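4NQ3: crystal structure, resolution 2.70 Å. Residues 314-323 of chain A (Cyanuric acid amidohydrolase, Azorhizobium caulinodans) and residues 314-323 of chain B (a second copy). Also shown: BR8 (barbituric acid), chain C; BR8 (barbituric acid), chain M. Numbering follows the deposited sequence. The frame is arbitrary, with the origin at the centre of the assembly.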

ATOM      1  N   ARG A 314     -13.228  -7.237  -0.696  1.00 32.36           N
ATOM      2  CA  ARG A 314     -13.174  -8.055  -1.900  1.00 29.66           C
ATOM      3  C   ARG A 314     -12.386  -9.339  -1.669  1.00 32.43           C
ATOM      4  O   ARG A 314     -12.913 -10.432  -1.879  1.00 33.50           O
ATOM      5  CB  ARG A 314     -12.565  -7.284  -3.071  1.00 29.64           C
ATOM      6  CG  ARG A 314     -13.523  -6.408  -3.867  1.00 22.95           C
ATOM      7  CD  ARG A 314     -12.854  -5.948  -5.177  1.00 22.57           C
ATOM      8  NE  ARG A 314     -11.654  -5.169  -4.917  1.00 22.89           N
ATOM      9  CZ  ARG A 314     -11.640  -3.845  -4.841  1.00 26.68           C
ATOM     10  NH1 ARG A 314     -12.767  -3.161  -5.053  1.00 26.08           N
ATOM     11  NH2 ARG A 314     -10.504  -3.209  -4.576  1.00 23.53           N
ATOM     12  N   ALA A 315     -11.129  -9.208  -1.249  1.00 33.00           N
ATOM     13  CA  ALA A 315     -10.301 -10.384  -0.953  1.00 32.76           C
ATOM     14  C   ALA A 315     -11.034 -11.355  -0.022  1.00 34.94           C
ATOM     15  O   ALA A 315     -11.045 -12.560  -0.256  1.00 41.64           O
ATOM     16  CB  ALA A 315      -8.968  -9.970  -0.340  1.00 31.86           C
ATOM     17  N   PHE A 316     -11.658 -10.826   1.022  1.00 30.29           N
ATOM     18  CA  PHE A 316     -12.294 -11.663   2.025  1.00 26.61           C
ATOM     19  C   PHE A 316     -13.505 -12.391   1.476  1.00 30.03           C
ATOM     20  O   PHE A 316     -13.583 -13.620   1.548  1.00 29.30           O
ATOM     21  CB  PHE A 316     -12.709 -10.829   3.226  1.00 34.17           C
ATOM     22  CG  PHE A 316     -13.012 -11.639   4.438  1.00 40.64           C
ATOM     23  CD1 PHE A 316     -12.000 -12.367   5.077  1.00 39.14           C
ATOM     24  CD2 PHE A 316     -14.310 -11.672   4.962  1.00 44.14           C
ATOM     25  CE1 PHE A 316     -12.276 -13.120   6.215  1.00 38.89           C
ATOM     26  CE2 PHE A 316     -14.604 -12.430   6.117  1.00 40.18           C
ATOM     27  CZ  PHE A 316     -13.587 -13.151   6.739  1.00 37.83           C
ATOM     28  N   VAL A 317     -14.440 -11.651   0.896  1.00 32.28           N
ATOM     29  CA  VAL A 317     -15.625 -12.297   0.352  1.00 32.89           C
ATOM     30  C   VAL A 317     -15.283 -13.203  -0.845  1.00 36.09           C
ATOM     31  O   VAL A 317     -15.930 -14.230  -1.037  1.00 43.02           O
ATOM     32  CB  VAL A 317     -16.683 -11.260  -0.087  1.00 32.44           C
ATOM     33  CG1 VAL A 317     -17.825 -11.934  -0.864  1.00 25.36           C
ATOM     34  CG2 VAL A 317     -17.193 -10.477   1.117  1.00 28.28           C
ATOM     35  N   ALA A 318     -14.273 -12.848  -1.643  1.00 32.43           N
ATOM     36  CA  ALA A 318     -13.909 -13.697  -2.780  1.00 33.54           C
ATOM     37  C   ALA A 318     -13.500 -15.077  -2.269  1.00 32.30           C
ATOM     38  O   ALA A 318     -13.888 -16.109  -2.825  1.00 32.61           O
ATOM     39  CB  ALA A 318     -12.794 -13.070  -3.617  1.00 24.19           C
ATOM     40  N   GLY A 319     -12.745 -15.080  -1.176  1.00 27.68           N
ATOM     41  CA  GLY A 319     -12.331 -16.317  -0.555  1.00 29.14           C
ATOM     42  C   GLY A 319     -13.517 -17.134  -0.072  1.00 42.11           C
ATOM     43  O   GLY A 319     -13.589 -18.330  -0.343  1.00 45.56           O
ATOM     44  N   ALA A 320     -14.462 -16.507   0.629  1.00 39.63           N
ATOM     45  CA  ALA A 320     -15.629 -17.249   1.100  1.00 37.81           C
ATOM     46  C   ALA A 320     -16.379 -17.920  -0.076  1.00 40.21           C
ATOM     47  O   ALA A 320     -16.572 -19.136  -0.076  1.00 45.97           O
ATOM     48  CB  ALA A 320     -16.567 -16.325   1.882  1.00 28.38           C
ATOM     49  N   LEU A 321     -16.738 -17.149  -1.102  1.00 38.40           N
ATOM     50  CA  LEU A 321     -17.477 -17.681  -2.256  1.00 39.19           C
ATOM     51  C   LEU A 321     -16.681 -18.742  -3.044  1.00 42.76           C
ATOM     52  O   LEU A 321     -17.226 -19.767  -3.468  1.00 36.39           O
ATOM     53  CB  LEU A 321     -17.883 -16.538  -3.183  1.00 25.98           C
ATOM     54  CG  LEU A 321     -18.887 -15.562  -2.584  1.00 26.02           C
ATOM     55  CD1 LEU A 321     -19.213 -14.453  -3.543  1.00 25.22           C
ATOM     56  CD2 LEU A 321     -20.139 -16.275  -2.197  1.00 26.95           C
ATOM     57  N   ALA A 322     -15.397 -18.468  -3.260  1.00 40.05           N
ATOM     58  CA  ALA A 322     -14.519 -19.397  -3.957  1.00 39.67           C
ATOM     59  C   ALA A 322     -14.445 -20.728  -3.224  1.00 43.35           C
ATOM     60  O   ALA A 322     -14.368 -21.789  -3.841  1.00 47.60           O
ATOM     61  CB  ALA A 322     -13.132 -18.801  -4.098  1.00 40.31           C
ATOM     62  N   GLY A 323     -14.493 -20.669  -1.901  1.00 43.75           N
ATOM     63  CA  GLY A 323     -14.498 -21.874  -1.092  1.00 49.74           C
ATOM     64  C   GLY A 323     -15.744 -22.723  -1.297  1.00 51.65           C
ATOM     65  O   GLY A 323     -15.737 -23.933  -1.045  1.00 59.02           O
TER
HETATM   66  N1  BR8 C 401     -14.814   0.093  -8.611  1.00 21.67           N
HETATM   67  C2  BR8 C 401     -13.965  -0.889  -8.988  1.00 23.39           C
HETATM   68  O2  BR8 C 401     -13.170  -0.650  -9.876  1.00 22.38           O
HETATM   69  N3  BR8 C 401     -14.000  -2.110  -8.375  1.00 31.64           N
HETATM   70  C4  BR8 C 401     -14.912  -2.394  -7.327  1.00 29.46           C
HETATM   71  O4  BR8 C 401     -14.908  -3.500  -6.795  1.00 35.02           O
HETATM   72  C5  BR8 C 401     -15.952  -1.384  -6.835  1.00 22.87           C
HETATM   73  C6  BR8 C 401     -15.765  -0.088  -7.611  1.00 18.61           C
HETATM   74  O8  BR8 C 401     -16.475   0.858  -7.354  1.00 24.37           O
HETATM   75  N1  BR8 M 401       2.555 -13.248  10.198  1.00 35.16           N
HETATM   76  C2  BR8 M 401       3.774 -12.753  10.575  1.00 34.92           C
HETATM   77  O2  BR8 M 401       3.837 -11.777  11.320  1.00 36.14           O
HETATM   78  N3  BR8 M 401       4.924 -13.335  10.116  1.00 35.57           N
HETATM   79  C4  BR8 M 401       4.897 -14.467   9.279  1.00 41.85           C
HETATM   80  O4  BR8 M 401       5.953 -14.930   8.908  1.00 50.41           O
HETATM   81  C5  BR8 M 401       3.614 -15.131   8.765  1.00 42.21           C
HETATM   82  C6  BR8 M 401       2.413 -14.369   9.349  1.00 42.45           C
HETATM   83  O8  BR8 M 401       1.287 -14.749   9.044  1.00 50.69           O
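Chain B (314-323) RAFVAGALAG

Chain B 314-323 is helical throughout, like the same stretch of chain A, and both helices extend beyond the stretch at either end. Their N-to-C directions differ by 47°, with a signed crossing angle of -47°. The axes come within 6.4 Å, which is very close for two helices. Small residues at the crossing make this possible. The two stretches bury 473 Å² between them, and no direct hydrogen bond joins them.

A:Arg314 lies out of reach of chain B. Its NH1 donates a 2.8 Å hydrogen bond to O4 of barbituric acid in chain C. B:Arg314 has nearly the same side-chain angles, but its NH1 makes only a weak hydrogen bond, 3.4 Å, to O8 of barbituric acid in chain M.

A:Ala315 meets its own copy: its CB is 3.7 Å from CB of B:Ala315. Its O is 3.5 Å from CD1 of B:Phe316, at the edge of that ring.

A:Phe316 is one of two matching knobs; the other is B:Phe316. Its chi1 is t, and its ring sits among B:Ala315, B:Ala318, B:Gly319 and B:Ala322. CA of B:Gly319 lies over one face, 3.7 Å from the ring centroid, in a CH-pi contact. The same CA approaches O of A:Phe316 at 3.5 Å in a CA-H...O contact. CZ of A:Phe316 is 4.0 Å from CB of B:Ala322.

A:Val317 points away from chain B. A:Ala318 helps form the reciprocal hole, its CB 3.8 Å from CE1 of B:Phe316.

A:Gly319 lies against B:Phe316. Its CA lies 3.8 Å from the centroid of the B:Phe316 ring, over its face, and 3.4 Å from O of B:Phe316. A CB here would point toward chain B and fall 2.0 Å from that O, a clash. B:Gly319 is constrained likewise, since its CB would come 2.1 Å from O of A:Phe316. The absence of a side chain lets the backbones touch.

A:Ala320 pairs with B:Ala320, their CA atoms 4.0 Å apart. CA of A:Ala320 is 3.4 Å from O of B:Gly319, and CA of B:Ala320 is 3.4 Å from O of A:Gly319. Water 1 bridges the helices, donating to O of A:Ala320 at 3.3 Å and to O of B:Ala320 at 2.6 Å.

A:Leu321 points away. A:Ala322 points toward chain B and places its CB 3.8 Å from CZ of B:Phe316. A:Gly323 is partly exposed, and chain B covers little of it.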

ATOM      1  N   ARG B 314      -3.599 -14.429   3.322  1.00 32.85           N
ATOM      2  CA  ARG B 314      -4.296 -14.443   4.599  1.00 33.47           C
ATOM      3  C   ARG B 314      -5.738 -14.013   4.399  1.00 35.82           C
ATOM      4  O   ARG B 314      -6.671 -14.725   4.768  1.00 35.49           O
ATOM      5  CB  ARG B 314      -3.605 -13.523   5.608  1.00 37.66           C
ATOM      6  CG  ARG B 314      -2.411 -14.120   6.271  1.00 34.21           C
ATOM      7  CD  ARG B 314      -1.934 -13.254   7.408  1.00 34.64           C
ATOM      8  NE  ARG B 314      -1.537 -11.910   6.993  1.00 41.44           N
ATOM      9  CZ  ARG B 314      -0.291 -11.567   6.658  1.00 41.65           C
ATOM     10  NH1 ARG B 314       0.673 -12.474   6.655  1.00 46.31           N
ATOM     11  NH2 ARG B 314       0.000 -10.319   6.313  1.00 38.53           N
ATOM     12  N   ALA B 315      -5.911 -12.833   3.814  1.00 37.19           N
ATOM     13  CA  ALA B 315      -7.236 -12.322   3.530  1.00 32.74           C
ATOM     14  C   ALA B 315      -8.066 -13.383   2.838  1.00 32.70           C
ATOM     15  O   ALA B 315      -9.157 -13.674   3.267  1.00 39.51           O
ATOM     16  CB  ALA B 315      -7.152 -11.082   2.666  1.00 32.08           C
ATOM     17  N   PHE B 316      -7.509 -14.015   1.817  1.00 32.30           N
ATOM     18  CA  PHE B 316      -8.267 -14.946   0.993  1.00 34.44           C
ATOM     19  C   PHE B 316      -8.640 -16.232   1.724  1.00 39.36           C
ATOM     20  O   PHE B 316      -9.811 -16.597   1.719  1.00 46.37           O
ATOM     21  CB  PHE B 316      -7.485 -15.270  -0.282  1.00 31.70           C
ATOM     22  CG  PHE B 316      -8.321 -15.860  -1.381  1.00 31.51           C
ATOM     23  CD1 PHE B 316      -9.318 -15.118  -1.984  1.00 37.72           C
ATOM     24  CD2 PHE B 316      -8.079 -17.140  -1.848  1.00 36.49           C
ATOM     25  CE1 PHE B 316     -10.086 -15.653  -3.016  1.00 33.02           C
ATOM     26  CE2 PHE B 316      -8.841 -17.681  -2.889  1.00 36.70           C
ATOM     27  CZ  PHE B 316      -9.847 -16.935  -3.464  1.00 31.24           C
ATOM     28  N   VAL B 317      -7.679 -16.947   2.323  1.00 41.47           N
ATOM     29  CA  VAL B 317      -8.063 -18.180   3.029  1.00 47.70           C
ATOM     30  C   VAL B 317      -8.847 -17.881   4.314  1.00 40.32           C
ATOM     31  O   VAL B 317      -9.713 -18.665   4.689  1.00 39.77           O
ATOM     32  CB  VAL B 317      -6.868 -19.129   3.379  1.00 37.54           C
ATOM     33  CG1 VAL B 317      -5.717 -18.961   2.414  1.00 33.72           C
ATOM     34  CG2 VAL B 317      -6.447 -18.954   4.815  1.00 38.50           C
ATOM     35  N   ALA B 318      -8.577 -16.758   4.978  1.00 34.60           N
ATOM     36  CA  ALA B 318      -9.352 -16.423   6.173  1.00 35.27           C
ATOM     37  C   ALA B 318     -10.820 -16.343   5.800  1.00 44.04           C
ATOM     38  O   ALA B 318     -11.679 -16.808   6.529  1.00 50.03           O
ATOM     39  CB  ALA B 318      -8.891 -15.120   6.792  1.00 35.24           C
ATOM     40  N   GLY B 319     -11.102 -15.748   4.654  1.00 34.64           N
ATOM     41  CA  GLY B 319     -12.450 -15.694   4.142  1.00 34.67           C
ATOM     42  C   GLY B 319     -12.984 -17.074   3.825  1.00 40.08           C
ATOM     43  O   GLY B 319     -14.118 -17.392   4.168  1.00 35.53           O
ATOM     44  N   ALA B 320     -12.187 -17.889   3.141  1.00 39.85           N
ATOM     45  CA  ALA B 320     -12.629 -19.242   2.792  1.00 47.33           C
ATOM     46  C   ALA B 320     -12.979 -20.027   4.068  1.00 50.53           C
ATOM     47  O   ALA B 320     -14.056 -20.604   4.158  1.00 55.56           O
ATOM     48  CB  ALA B 320     -11.571 -19.979   1.950  1.00 34.59           C
ATOM     49  N   LEU B 321     -12.082 -20.039   5.054  1.00 47.12           N
ATOM     50  CA  LEU B 321     -12.323 -20.754   6.314  1.00 43.47           C
ATOM     51  C   LEU B 321     -13.511 -20.195   7.119  1.00 44.05           C
ATOM     52  O   LEU B 321     -14.358 -20.955   7.593  1.00 48.30           O
ATOM     53  CB  LEU B 321     -11.063 -20.734   7.190  1.00 40.12           C
ATOM     54  CG  LEU B 321      -9.862 -21.517   6.639  1.00 40.94           C
ATOM     55  CD1 LEU B 321      -8.656 -21.398   7.559  1.00 37.23           C
ATOM     56  CD2 LEU B 321     -10.215 -22.985   6.382  1.00 37.40           C
ATOM     57  N   ALA B 322     -13.597 -18.875   7.253  1.00 38.54           N
ATOM     58  CA  ALA B 322     -14.701 -18.270   7.995  1.00 39.57           C
ATOM     59  C   ALA B 322     -16.065 -18.628   7.391  1.00 45.76           C
ATOM     60  O   ALA B 322     -17.064 -18.735   8.107  1.00 50.42           O
ATOM     61  CB  ALA B 322     -14.533 -16.763   8.076  1.00 37.69           C
ATOM     62  N   GLY B 323     -16.110 -18.807   6.078  1.00 39.04           N
ATOM     63  CA  GLY B 323     -17.341 -19.220   5.423  1.00 46.48           C
ATOM     64  C   GLY B 323     -17.791 -20.606   5.871  1.00 53.61           C
ATOM     65  O   GLY B 323     -18.974 -20.960   5.761  1.00 55.40           O
TER
HETATM   66  O   HOH W   1     -16.068 -20.935   2.610  1.00 48.82           O